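Local coordinates for protein mitochondrial edited mRNA stability factor 1 (Trypanosoma brucei, PDB 6NL1) that processes the 5' ends of mitochondrial mRNAs and, as a Nudix-family protein, probably removes pyrophosphate from them by hydrolysis, at residues G162-E165 / V170-T173; G204-L209 / S213-L218; W243-E248 / A254-W259. All coordinates share one frame; numbering follows the deposited sequence.

Interaction 1 of 3, residues G162-E165 / V170-T173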
ATOM      1  N   GLY A 162       9.984 -18.266  21.233  1.00 33.65           N
ATOM      2  CA  GLY A 162      10.398 -16.893  21.428  1.00 35.63           C
ATOM      3  C   GLY A 162      10.064 -16.055  20.209  1.00 30.99           C
ATOM      4  O   GLY A 162       9.175 -16.397  19.423  1.00 31.18           O
ATOM      5  N   ALA A 163      10.798 -14.960  20.055  1.00 35.11           N
ATOM      6  CA  ALA A 163      10.639 -14.042  18.940  1.00 32.91           C
ATOM      7  C   ALA A 163      10.783 -14.764  17.609  1.00 39.06           C
ATOM      8  O   ALA A 163      11.520 -15.740  17.503  1.00 34.17           O
ATOM      9  CB  ALA A 163      11.671 -12.937  19.043  1.00 27.86           C
ATOM     10  N   TYR A 164      10.076 -14.277  16.595  1.00 27.81           N
ATOM     11  CA  TYR A 164      10.322 -14.707  15.221  1.00 36.76           C
ATOM     12  C   TYR A 164      11.548 -13.973  14.697  1.00 29.89           C
ATOM     13  O   TYR A 164      11.779 -12.823  15.052  1.00 34.25           O
ATOM     14  CB  TYR A 164       9.123 -14.383  14.322  1.00 27.66           C
ATOM     15  CG  TYR A 164       7.920 -15.285  14.513  1.00 30.26           C
ATOM     16  CD1 TYR A 164       7.907 -16.584  14.005  1.00 27.47           C
ATOM     17  CD2 TYR A 164       6.790 -14.830  15.179  1.00 28.56           C
ATOM     18  CE1 TYR A 164       6.801 -17.408  14.172  1.00 28.15           C
ATOM     19  CE2 TYR A 164       5.681 -15.646  15.351  1.00 22.35           C
ATOM     20  CZ  TYR A 164       5.690 -16.927  14.845  1.00 24.54           C
ATOM     21  OH  TYR A 164       4.583 -17.718  15.019  1.00 26.75           O
ATOM     22  N   GLU A 165      12.323 -14.628  13.845  1.00 34.36           N
ATOM     23  CA  GLU A 165      13.502 -14.002  13.260  1.00 36.94           C
ATOM     24  C   GLU A 165      13.102 -12.831  12.374  1.00 36.42           C
ATOM     25  O   GLU A 165      13.680 -11.753  12.468  1.00 36.52           O
ATOM     26  CB  GLU A 165      14.287 -15.012  12.419  1.00 38.36           C
ATOM     27  CG  GLU A 165      14.751 -16.247  13.171  1.00 79.92           C
ATOM     28  CD  GLU A 165      16.131 -16.081  13.771  1.00119.24           C
ATOM     29  OE1 GLU A 165      16.657 -14.947  13.758  1.00129.23           O
ATOM     30  OE2 GLU A 165      16.691 -17.090  14.249  1.00127.93           O
ATOM     31  N   VAL A 170       6.532 -15.354  10.516  1.00 26.01           N
ATOM     32  CA  VAL A 170       5.338 -15.340  11.361  1.00 32.99           C
ATOM     33  C   VAL A 170       4.278 -16.340  10.887  1.00 24.64           C
ATOM     34  O   VAL A 170       3.879 -16.340   9.720  1.00 28.42           O
ATOM     35  CB  VAL A 170       4.760 -13.915  11.483  1.00 31.01           C
ATOM     36  CG1 VAL A 170       3.451 -13.932  12.265  1.00 28.09           C
ATOM     37  CG2 VAL A 170       5.808 -12.994  12.164  1.00 20.78           C
ATOM     38  N   ASP A 171       3.855 -17.222  11.787  1.00 20.90           N
ATOM     39  CA  ASP A 171       2.762 -18.147  11.493  1.00 27.12           C
ATOM     40  C   ASP A 171       1.430 -17.406  11.376  1.00 30.47           C
ATOM     41  O   ASP A 171       1.050 -16.642  12.266  1.00 29.91           O
ATOM     42  CB  ASP A 171       2.649 -19.217  12.573  1.00 23.73           C
ATOM     43  CG  ASP A 171       3.869 -20.105  12.632  1.00 32.91           C
ATOM     44  OD1 ASP A 171       3.995 -20.983  11.754  1.00 32.79           O
ATOM     45  OD2 ASP A 171       4.702 -19.923  13.546  1.00 30.46           O
ATOM     46  N   ILE A 172       0.722 -17.652  10.280  1.00 27.45           N
ATOM     47  CA  ILE A 172      -0.549 -16.995  10.018  1.00 25.47           C
ATOM     48  C   ILE A 172      -1.620 -18.024   9.686  1.00 33.25           C
ATOM     49  O   ILE A 172      -1.388 -18.940   8.893  1.00 27.26           O
ATOM     50  CB  ILE A 172      -0.446 -15.978   8.857  1.00 27.77           C
ATOM     51  CG1 ILE A 172       0.600 -14.895   9.179  1.00 29.12           C
ATOM     52  CG2 ILE A 172      -1.831 -15.335   8.572  1.00 21.20           C
ATOM     53  CD1 ILE A 172       0.189 -13.920  10.316  1.00 19.82           C
ATOM     54  N   THR A 173      -2.782 -17.891  10.317  1.00 26.28           N
ATOM     55  CA  THR A 173      -3.925 -18.723   9.964  1.00 28.65           C
ATOM     56  C   THR A 173      -4.892 -17.875   9.150  1.00 23.95           C
ATOM     57  O   THR A 173      -5.332 -16.813   9.604  1.00 24.27           O
ATOM     58  CB  THR A 173      -4.649 -19.262  11.214  1.00 27.00           C
ATOM     59  OG1 THR A 173      -3.702 -19.911  12.069  1.00 29.26           O
ATOM     60  CG2 THR A 173      -5.735 -20.255  10.818  1.00 31.08           C
TER
HETATM   61  O   HOH W   1       1.991 -16.342  14.862  1.00 24.07           O

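Interaction 2 of 3, residues G204-L209 / S213-L218. With SO4 (sulfate ion), chain D.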
ATOM      1  N   GLY A 204       7.656   7.761  -9.120  1.00 28.81           N
ATOM      2  CA  GLY A 204       8.223   9.058  -8.821  1.00 29.62           C
ATOM      3  C   GLY A 204       8.317   9.947 -10.053  1.00 27.84           C
ATOM      4  O   GLY A 204       9.295   9.909 -10.811  1.00 28.31           O
ATOM      5  N   ILE A 205       7.280  10.748 -10.252  1.00 30.76           N
ATOM      6  CA  ILE A 205       7.280  11.782 -11.267  1.00 23.12           C
ATOM      7  C   ILE A 205       8.148  12.931 -10.779  1.00 31.79           C
ATOM      8  O   ILE A 205       8.009  13.368  -9.634  1.00 24.02           O
ATOM      9  CB  ILE A 205       5.843  12.279 -11.511  1.00 40.33           C
ATOM     10  CG1 ILE A 205       5.043  11.203 -12.240  1.00 36.75           C
ATOM     11  CG2 ILE A 205       5.848  13.533 -12.337  1.00 31.09           C
ATOM     12  CD1 ILE A 205       5.479  11.004 -13.680  1.00 23.33           C
ATOM     13  N   PHE A 206       9.062  13.397 -11.626  1.00 20.83           N
ATOM     14  CA  PHE A 206       9.942  14.498 -11.236  1.00 28.76           C
ATOM     15  C   PHE A 206      10.106  15.512 -12.365  1.00 29.43           C
ATOM     16  O   PHE A 206       9.924  15.197 -13.541  1.00 32.14           O
ATOM     17  CB  PHE A 206      11.319  13.988 -10.756  1.00 23.06           C
ATOM     18  CG  PHE A 206      12.212  13.459 -11.870  1.00 28.72           C
ATOM     19  CD1 PHE A 206      12.186  12.111 -12.228  1.00 26.81           C
ATOM     20  CD2 PHE A 206      13.076  14.307 -12.554  1.00 26.77           C
ATOM     21  CE1 PHE A 206      13.007  11.618 -13.251  1.00 31.27           C
ATOM     22  CE2 PHE A 206      13.903  13.824 -13.575  1.00 31.60           C
ATOM     23  CZ  PHE A 206      13.862  12.482 -13.929  1.00 33.67           C
ATOM     24  N   ARG A 207      10.426  16.744 -12.000  1.00 30.56           N
ATOM     25  CA  ARG A 207      10.760  17.749 -12.998  1.00 32.42           C
ATOM     26  C   ARG A 207      12.130  18.331 -12.659  1.00 37.04           C
ATOM     27  O   ARG A 207      12.554  18.321 -11.500  1.00 33.51           O
ATOM     28  CB  ARG A 207       9.696  18.853 -13.049  1.00 26.78           C
ATOM     29  CG  ARG A 207       9.633  19.721 -11.788  1.00 29.15           C
ATOM     30  CD  ARG A 207       8.628  20.858 -11.942  1.00 33.92           C
ATOM     31  NE  ARG A 207       8.562  21.687 -10.741  1.00 35.31           N
ATOM     32  CZ  ARG A 207       7.758  22.737 -10.602  1.00 44.82           C
ATOM     33  NH1 ARG A 207       6.946  23.092 -11.590  1.00 31.90           N
ATOM     34  NH2 ARG A 207       7.764  23.435  -9.475  1.00 34.84           N
ATOM     35  N   ARG A 208      12.822  18.826 -13.673  1.00 36.86           N
ATOM     36  CA  ARG A 208      14.118  19.463 -13.463  1.00 44.76           C
ATOM     37  C   ARG A 208      13.966  20.978 -13.477  1.00 37.79           C
ATOM     38  O   ARG A 208      13.286  21.535 -14.333  1.00 41.96           O
ATOM     39  CB  ARG A 208      15.097  19.036 -14.554  1.00 37.96           C
ATOM     40  CG  ARG A 208      15.304  17.533 -14.649  1.00 45.81           C
ATOM     41  CD  ARG A 208      16.444  17.192 -15.611  1.00 54.46           C
ATOM     42  NE  ARG A 208      16.578  15.750 -15.799  1.00 42.50           N
ATOM     43  CZ  ARG A 208      17.266  14.946 -14.991  1.00 57.08           C
ATOM     44  NH1 ARG A 208      17.902  15.433 -13.924  1.00 35.31           N
ATOM     45  NH2 ARG A 208      17.315  13.647 -15.249  1.00 40.67           N
ATOM     46  N   LEU A 209      14.579  21.644 -12.513  1.00 42.92           N
ATOM     47  CA  LEU A 209      14.594  23.097 -12.510  1.00 43.04           C
ATOM     48  C   LEU A 209      15.898  23.585 -13.134  1.00 46.42           C
ATOM     49  O   LEU A 209      16.956  22.971 -12.946  1.00 48.39           O
ATOM     50  CB  LEU A 209      14.424  23.632 -11.092  1.00 59.39           C
ATOM     51  N   SER A 213      20.526  21.123  -9.737  1.00 39.57           N
ATOM     52  CA  SER A 213      20.792  19.728 -10.110  1.00 36.52           C
ATOM     53  C   SER A 213      19.869  18.743  -9.362  1.00 46.65           C
ATOM     54  O   SER A 213      19.579  17.661  -9.857  1.00 40.58           O
ATOM     55  CB  SER A 213      22.248  19.345  -9.867  1.00 35.48           C
ATOM     56  OG  SER A 213      22.472  18.963  -8.527  1.00 50.62           O
ATOM     57  N   GLU A 214      19.422  19.106  -8.163  1.00 27.08           N
ATOM     58  CA  GLU A 214      18.427  18.287  -7.469  1.00 33.56           C
ATOM     59  C   GLU A 214      17.066  18.462  -8.138  1.00 27.02           C
ATOM     60  O   GLU A 214      16.666  19.580  -8.452  1.00 34.15           O
ATOM     61  CB  GLU A 214      18.325  18.653  -5.988  1.00 27.47           C
ATOM     62  CG  GLU A 214      17.421  17.700  -5.211  1.00 33.97           C
ATOM     63  CD  GLU A 214      17.216  18.111  -3.768  1.00 36.84           C
ATOM     64  OE1 GLU A 214      17.660  19.215  -3.377  1.00 40.12           O
ATOM     65  OE2 GLU A 214      16.597  17.326  -3.026  1.00 36.40           O
ATOM     66  N   VAL A 215      16.356  17.364  -8.370  1.00 31.98           N
ATOM     67  CA  VAL A 215      15.044  17.456  -9.008  1.00 29.33           C
ATOM     68  C   VAL A 215      13.945  17.620  -7.956  1.00 36.53           C
ATOM     69  O   VAL A 215      14.184  17.388  -6.768  1.00 27.04           O
ATOM     70  CB  VAL A 215      14.751  16.220  -9.891  1.00 34.21           C
ATOM     71  CG1 VAL A 215      15.903  15.984 -10.882  1.00 26.98           C
ATOM     72  CG2 VAL A 215      14.546  14.996  -9.027  1.00 22.69           C
ATOM     73  N   GLU A 216      12.757  18.042  -8.399  1.00 24.70           N
ATOM     74  CA  GLU A 216      11.564  18.121  -7.548  1.00 31.62           C
ATOM     75  C   GLU A 216      10.623  16.949  -7.823  1.00 24.94           C
ATOM     76  O   GLU A 216      10.406  16.567  -8.976  1.00 29.83           O
ATOM     77  CB  GLU A 216      10.801  19.437  -7.782  1.00 27.22           C
ATOM     78  CG  GLU A 216      11.563  20.698  -7.396  1.00 34.85           C
ATOM     79  CD  GLU A 216      10.716  21.969  -7.457  1.00 41.91           C
ATOM     80  OE1 GLU A 216       9.856  22.111  -8.362  1.00 35.97           O
ATOM     81  OE2 GLU A 216      10.923  22.841  -6.591  1.00 46.09           O
ATOM     82  N   TRP A 217      10.058  16.393  -6.758  1.00 25.72           N
ATOM     83  CA  TRP A 217       9.173  15.237  -6.855  1.00 26.47           C
ATOM     84  C   TRP A 217       7.726  15.659  -6.611  1.00 34.24           C
ATOM     85  O   TRP A 217       7.438  16.434  -5.691  1.00 24.93           O
ATOM     86  CB  TRP A 217       9.576  14.169  -5.821  1.00 21.76           C
ATOM     87  CG  TRP A 217      10.987  13.709  -5.966  1.00 34.24           C
ATOM     88  CD1 TRP A 217      12.074  14.168  -5.280  1.00 23.45           C
ATOM     89  CD2 TRP A 217      11.474  12.711  -6.878  1.00 27.57           C
ATOM     90  NE1 TRP A 217      13.214  13.511  -5.708  1.00 29.24           N
ATOM     91  CE2 TRP A 217      12.870  12.613  -6.686  1.00 32.53           C
ATOM     92  CE3 TRP A 217      10.862  11.887  -7.837  1.00 29.40           C
ATOM     93  CZ2 TRP A 217      13.669  11.727  -7.419  1.00 26.84           C
ATOM     94  CZ3 TRP A 217      11.656  11.005  -8.566  1.00 30.06           C
ATOM     95  CH2 TRP A 217      13.049  10.937  -8.353  1.00 28.04           C
ATOM     96  N   LEU A 218       6.819  15.147  -7.432  1.00 25.41           N
ATOM     97  CA  LEU A 218       5.394  15.364  -7.213  1.00 30.89           C
ATOM     98  C   LEU A 218       4.922  14.545  -6.012  1.00 30.89           C
ATOM     99  O   LEU A 218       5.140  13.339  -5.956  1.00 24.10           O
ATOM    100  CB  LEU A 218       4.606  14.950  -8.453  1.00 30.77           C
ATOM    101  CG  LEU A 218       3.139  15.369  -8.485  1.00 40.01           C
ATOM    102  CD1 LEU A 218       3.050  16.882  -8.537  1.00 32.06           C
ATOM    103  CD2 LEU A 218       2.429  14.747  -9.681  1.00 31.31           C
TER
HETATM  104  S   SO4 D 403       5.031  26.056 -10.191  1.00104.09           S
HETATM  105  O1  SO4 D 403       4.357  27.344 -10.354  1.00115.48           O
HETATM  106  O2  SO4 D 403       4.161  25.133  -9.454  1.00 71.72           O
HETATM  107  O3  SO4 D 403       5.329  25.508 -11.513  1.00 88.64           O
HETATM  108  O4  SO4 D 403       6.280  26.272  -9.462  1.00 69.54           O
HETATM  109  O   HOH W   2       6.679  11.823  -7.813  1.00 27.09           O
HETATM  110  O   HOH W   3      18.388  17.767 -13.036  1.00 54.74           O
HETATM  111  O   HOH W   4      16.602  20.199 -11.197  1.00 47.26           O

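Interaction 3 of 3, residues W243-E248 / A254-W259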
ATOM      1  N   TRP A 243      -1.053   0.100  -5.805  1.00 20.85           N
ATOM      2  CA  TRP A 243      -0.642  -1.305  -5.756  1.00 25.46           C
ATOM      3  C   TRP A 243      -0.939  -2.071  -7.050  1.00 26.30           C
ATOM      4  O   TRP A 243      -1.754  -1.645  -7.872  1.00 24.36           O
ATOM      5  CB  TRP A 243      -1.291  -2.017  -4.562  1.00 23.67           C
ATOM      6  CG  TRP A 243      -2.787  -2.175  -4.693  1.00 29.33           C
ATOM      7  CD1 TRP A 243      -3.455  -3.200  -5.317  1.00 24.13           C
ATOM      8  CD2 TRP A 243      -3.797  -1.279  -4.201  1.00 21.22           C
ATOM      9  NE1 TRP A 243      -4.820  -2.991  -5.236  1.00 30.61           N
ATOM     10  CE2 TRP A 243      -5.053  -1.821  -4.559  1.00 20.84           C
ATOM     11  CE3 TRP A 243      -3.762  -0.076  -3.488  1.00 29.13           C
ATOM     12  CZ2 TRP A 243      -6.257  -1.202  -4.228  1.00 34.76           C
ATOM     13  CZ3 TRP A 243      -4.959   0.538  -3.154  1.00 26.36           C
ATOM     14  CH2 TRP A 243      -6.190  -0.020  -3.532  1.00 30.14           C
ATOM     15  N   THR A 244      -0.267  -3.204  -7.223  1.00 25.80           N
ATOM     16  CA  THR A 244      -0.536  -4.103  -8.341  1.00 25.98           C
ATOM     17  C   THR A 244      -1.816  -4.908  -8.104  1.00 26.53           C
ATOM     18  O   THR A 244      -1.960  -5.568  -7.078  1.00 34.18           O
ATOM     19  CB  THR A 244       0.603  -5.125  -8.525  1.00 23.51           C
ATOM     20  OG1 THR A 244       0.792  -5.838  -7.296  1.00 29.38           O
ATOM     21  CG2 THR A 244       1.921  -4.433  -8.901  1.00 23.42           C
ATOM     22  N   LEU A 245      -2.743  -4.849  -9.055  1.00 26.05           N
ATOM     23  CA  LEU A 245      -3.883  -5.759  -9.070  1.00 24.23           C
ATOM     24  C   LEU A 245      -3.375  -7.168  -9.371  1.00 29.55           C
ATOM     25  O   LEU A 245      -2.267  -7.342  -9.898  1.00 30.27           O
ATOM     26  CB  LEU A 245      -4.901  -5.326 -10.140  1.00 24.73           C
ATOM     27  CG  LEU A 245      -5.492  -3.922  -9.989  1.00 33.15           C
ATOM     28  CD1 LEU A 245      -6.220  -3.486 -11.251  1.00 26.48           C
ATOM     29  CD2 LEU A 245      -6.422  -3.871  -8.793  1.00 32.58           C
ATOM     30  N   LEU A 246      -4.166  -8.178  -9.035  1.00 27.18           N
ATOM     31  CA  LEU A 246      -3.819  -9.541  -9.421  1.00 36.14           C
ATOM     32  C   LEU A 246      -3.601  -9.586 -10.937  1.00 26.06           C
ATOM     33  O   LEU A 246      -4.368  -8.986 -11.693  1.00 29.14           O
ATOM     34  CB  LEU A 246      -4.926 -10.519  -9.004  1.00 37.18           C
ATOM     35  CG  LEU A 246      -5.161 -10.682  -7.497  1.00 51.69           C
ATOM     36  CD1 LEU A 246      -6.352 -11.578  -7.216  1.00 35.76           C
ATOM     37  CD2 LEU A 246      -3.912 -11.228  -6.817  1.00 44.20           C
ATOM     38  N   TYR A 247      -2.539 -10.269 -11.360  1.00 29.52           N
ATOM     39  CA  TYR A 247      -2.207 -10.449 -12.779  1.00 45.53           C
ATOM     40  C   TYR A 247      -1.608  -9.207 -13.444  1.00 52.71           C
ATOM     41  O   TYR A 247      -1.225  -9.250 -14.612  1.00 46.54           O
ATOM     42  CB  TYR A 247      -3.423 -10.940 -13.582  1.00 43.78           C
ATOM     43  CG  TYR A 247      -3.915 -12.301 -13.149  1.00 51.77           C
ATOM     44  CD1 TYR A 247      -3.236 -13.457 -13.517  1.00 51.01           C
ATOM     45  CD2 TYR A 247      -5.057 -12.429 -12.372  1.00 39.04           C
ATOM     46  CE1 TYR A 247      -3.680 -14.708 -13.114  1.00 51.40           C
ATOM     47  CE2 TYR A 247      -5.512 -13.674 -11.966  1.00 48.54           C
ATOM     48  CZ  TYR A 247      -4.818 -14.810 -12.339  1.00 58.33           C
ATOM     49  OH  TYR A 247      -5.262 -16.051 -11.943  1.00 58.49           O
ATOM     50  N   GLU A 248      -1.524  -8.107 -12.705  1.00 38.16           N
ATOM     51  CA  GLU A 248      -0.997  -6.868 -13.261  1.00 37.21           C
ATOM     52  C   GLU A 248       0.529  -6.793 -13.118  1.00 34.15           C
ATOM     53  O   GLU A 248       1.087  -7.133 -12.076  1.00 41.36           O
ATOM     54  CB  GLU A 248      -1.664  -5.671 -12.589  1.00 38.41           C
ATOM     55  CG  GLU A 248      -1.459  -4.351 -13.300  1.00 34.42           C
ATOM     56  CD  GLU A 248      -2.159  -3.201 -12.603  1.00 38.22           C
ATOM     57  OE1 GLU A 248      -2.274  -3.219 -11.351  1.00 28.69           O
ATOM     58  OE2 GLU A 248      -2.606  -2.278 -13.310  1.00 34.46           O
ATOM     59  N   ALA A 254       2.143   0.905 -11.873  1.00 23.49           N
ATOM     60  CA  ALA A 254       2.676   2.236 -11.570  1.00 31.81           C
ATOM     61  C   ALA A 254       2.026   3.288 -12.467  1.00 26.48           C
ATOM     62  O   ALA A 254       1.618   4.349 -12.008  1.00 27.30           O
ATOM     63  CB  ALA A 254       4.196   2.269 -11.728  1.00 18.34           C
ATOM     64  N   ILE A 255       1.939   2.982 -13.755  1.00 27.60           N
ATOM     65  CA  ILE A 255       1.394   3.930 -14.718  1.00 27.26           C
ATOM     66  C   ILE A 255      -0.099   4.171 -14.489  1.00 30.81           C
ATOM     67  O   ILE A 255      -0.558   5.312 -14.510  1.00 29.12           O
ATOM     68  CB  ILE A 255       1.669   3.474 -16.169  1.00 35.66           C
ATOM     69  CG1 ILE A 255       3.180   3.510 -16.452  1.00 32.64           C
ATOM     70  CG2 ILE A 255       0.909   4.346 -17.167  1.00 25.57           C
ATOM     71  CD1 ILE A 255       3.577   2.892 -17.786  1.00 32.21           C
ATOM     72  N   ARG A 256      -0.846   3.096 -14.251  1.00 27.74           N
ATOM     73  CA  ARG A 256      -2.283   3.198 -14.015  1.00 23.34           C
ATOM     74  C   ARG A 256      -2.578   4.007 -12.754  1.00 37.81           C
ATOM     75  O   ARG A 256      -3.435   4.890 -12.755  1.00 25.77           O
ATOM     76  CB  ARG A 256      -2.907   1.800 -13.884  1.00 26.04           C
ATOM     77  CG  ARG A 256      -4.388   1.806 -13.442  1.00 27.21           C
ATOM     78  CD  ARG A 256      -4.946   0.378 -13.249  1.00 26.40           C
ATOM     79  NE  ARG A 256      -4.169  -0.391 -12.273  1.00 27.25           N
ATOM     80  CZ  ARG A 256      -4.335  -0.319 -10.953  1.00 34.37           C
ATOM     81  NH1 ARG A 256      -5.262   0.478 -10.427  1.00 23.52           N
ATOM     82  NH2 ARG A 256      -3.577  -1.047 -10.151  1.00 22.69           N
ATOM     83  N   THR A 257      -1.864   3.708 -11.676  1.00 25.73           N
ATOM     84  CA  THR A 257      -2.173   4.335 -10.397  1.00 22.23           C
ATOM     85  C   THR A 257      -1.611   5.746 -10.282  1.00 23.43           C
ATOM     86  O   THR A 257      -2.102   6.535  -9.488  1.00 27.74           O
ATOM     87  CB  THR A 257      -1.755   3.455  -9.189  1.00 22.19           C
ATOM     88  OG1 THR A 257      -0.346   3.209  -9.221  1.00 23.41           O
ATOM     89  CG2 THR A 257      -2.504   2.118  -9.234  1.00 24.89           C
ATOM     90  N   LEU A 258      -0.583   6.066 -11.071  1.00 24.93           N
ATOM     91  CA  LEU A 258      -0.166   7.461 -11.213  1.00 23.84           C
ATOM     92  C   LEU A 258      -1.347   8.266 -11.750  1.00 29.79           C
ATOM     93  O   LEU A 258      -1.681   9.331 -11.224  1.00 28.20           O
ATOM     94  CB  LEU A 258       1.009   7.607 -12.182  1.00 22.45           C
ATOM     95  CG  LEU A 258       1.256   9.044 -12.667  1.00 27.78           C
ATOM     96  CD1 LEU A 258       1.695   9.952 -11.506  1.00 24.69           C
ATOM     97  CD2 LEU A 258       2.297   9.070 -13.769  1.00 25.16           C
ATOM     98  N   TRP A 259      -1.980   7.754 -12.805  1.00 25.26           N
ATOM     99  CA  TRP A 259      -3.140   8.438 -13.375  1.00 29.91           C
ATOM    100  C   TRP A 259      -4.271   8.596 -12.350  1.00 29.07           C
ATOM    101  O   TRP A 259      -4.860   9.670 -12.228  1.00 30.20           O
ATOM    102  CB  TRP A 259      -3.662   7.734 -14.633  1.00 27.91           C
ATOM    103  CG  TRP A 259      -4.816   8.476 -15.214  1.00 34.10           C
ATOM    104  CD1 TRP A 259      -4.755   9.540 -16.069  1.00 31.98           C
ATOM    105  CD2 TRP A 259      -6.210   8.259 -14.939  1.00 23.25           C
ATOM    106  NE1 TRP A 259      -6.026   9.983 -16.359  1.00 34.56           N
ATOM    107  CE2 TRP A 259      -6.935   9.216 -15.679  1.00 29.69           C
ATOM    108  CE3 TRP A 259      -6.913   7.340 -14.149  1.00 35.41           C
ATOM    109  CZ2 TRP A 259      -8.335   9.282 -15.658  1.00 30.49           C
ATOM    110  CZ3 TRP A 259      -8.305   7.404 -14.129  1.00 28.51           C
ATOM    111  CH2 TRP A 259      -8.998   8.369 -14.878  1.00 36.29           C
TER

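Interaction 1 of 3, residues G162-E165 / V170-T173
Tyr-164 reaches from a loop to the start of strand 171-178, where it meets Val-170 and Asp-171.

The apolar part is a CH-pi contact. Val-170 CA sits over the centre of the Tyr-164 ring, 3.7 Å from its centroid and 8° off the ring normal. The side chain of Val-170 adds an apolar contact. Its CG2 branch, beside the backbone N, is placed against the CD2 side of the ring, 3.7 Å from Tyr-164 CD2. The two side chains cross at about a right angle.

The polar part is at the hydroxyl end of the ring. Tyr-164 OH donates to Asp-171 OD2 at 2.7 Å. The oxygen receives it on its anti lone pair, away from OD1. OD2 lies near the ring plane, while the carboxylate is turned 58° from that plane. The other carboxylate oxygen, OD1, forms a salt bridge with Lys-107 of strand 100-107.

A water adds a second link. It donates to Tyr-164 OH at 2.9 Å and to Asp-171 O at 2.8 Å.

Arg-142 makes a cation-pi contact with the same ring. Its NE also bonds Gly-162 O, so it holds the loop at a second point.

The hydroxyl of this buried tyrosine therefore both gives and accepts a hydrogen bond. Asp-171 takes a proton donor on one oxygen and a lysine on the other, which would favour its charged form. The tyrosine is thus one fastening of the loop: its ring lies on the Val-170 backbone and its hydroxyl is tied to Asp-171 directly and through water.

Interaction 2 of 3, residues G204-L209 / S213-L218
The beta hairpin of strands 200-207 and 216-223 is joined here by two antiparallel pairs, Phe-206 with Trp-217 and Arg-207 with Glu-216. Three backbone bonds hold it: Leu-218 N to Ile-205 O, Arg-207 N to Glu-216 O, and Glu-216 N to Arg-207 O. A water also joins Ile-205 O to Leu-218 O.

The non-hydrogen-bonded pair is aromatic. Phe-206 turns an edge toward the face of Trp-217 in an offset edge-to-face pair. The ring planes stand at 60°, with Phe-206 and Trp-217 six-membered ring centroids 5.5 Å apart. Phe-206 CB packs over the same indole, 3.6 Å from Trp-217 CE3. Val-215 CB lies 3.7 Å from Phe-206 CD2.

Arg-207 and Glu-216 lie side by side on the other face. Arg-207 grips one oxygen side-on: NE and NH2 are each 2.7 Å from Glu-216 OE1. Guanidinium and carboxylate are nearly coplanar, 16° apart. The extended arginine chain, with chi2 176°, carries the group out to a sulfate, probably from the crystallisation liquor. Arg-207 NH1 bonds sulfate O3 at 2.9 Å, and Arg-207 NH2 bonds sulfate O4 at 3.2 Å. Ser-299 O takes another bond from NH1, and Trp-345 makes a cation-pi contact with Arg-207.

This antiparallel hairpin has an aromatic pair on one face and a salt bridge on the other. Its mixed sheet is consistent with the Nudix fold.

Interaction 3 of 3, residues W243-E248 / A254-W259
Glu-248 and Arg-256 form a two-bond salt bridge between a loop and helix 250-262. Arg-256 NE donates to Glu-248 OE2 at 2.7 Å, and Arg-256 NH2 donates to Glu-248 OE1 at 2.8 Å. Each oxygen uses its syn lone pair. The two flat groups are nearly coplanar. Arg-256 bends at chi3 (57°), which turns its NE side to the carboxylate. NH1 is paired with Glu-260, one turn further along the helix.

Glu-248 OE1 has a second donor, Leu-245 N, at 2.9 Å on its anti side. Glu-248 N in turn bonds Leu-245 O at 3.0 Å and closes a type II turn. The carboxylate thus ties the turn to the arginine. Leu-245 CD1 lies over one face of the guanidinium, and Thr-257 CG2 lies over the opposite face, toward its rim. Thr-257 OG1 is bonded to Ala-253 O and Lys-242 N.

The spacing of Glu-248 and Arg-256 matches the Nudix box, in which such a pair commonly joins loop and helix. Trp-243 packs edge-to-face on Trp-121 and Leu-245 touches Glu-124, both on helix 120-129, while Thr-257 rests on Val-201 of strand 200-207.

How the interactions relate
From the N terminus, interaction 1 comes first. It closes a four-residue gap at the end of the long loop that leads into strand 171-178, in the four-stranded antiparallel sheet. Interaction 2 follows and closes the turn between strands 200-207 and 216-223 of the mixed sheet. Interaction 3 comes last and ties the loop after strand 235-238 to helix 250-262. The three are in series: none nests in or crosses another. Interaction 1 lies across the chain's centre from the other two, with nearest atoms about 16 Å from interaction 3. Interactions 2 and 3 touch where Ile-205 CG1 packs 3.6 Å from Leu-258 CD1, joining helix 250-262 to the hairpin.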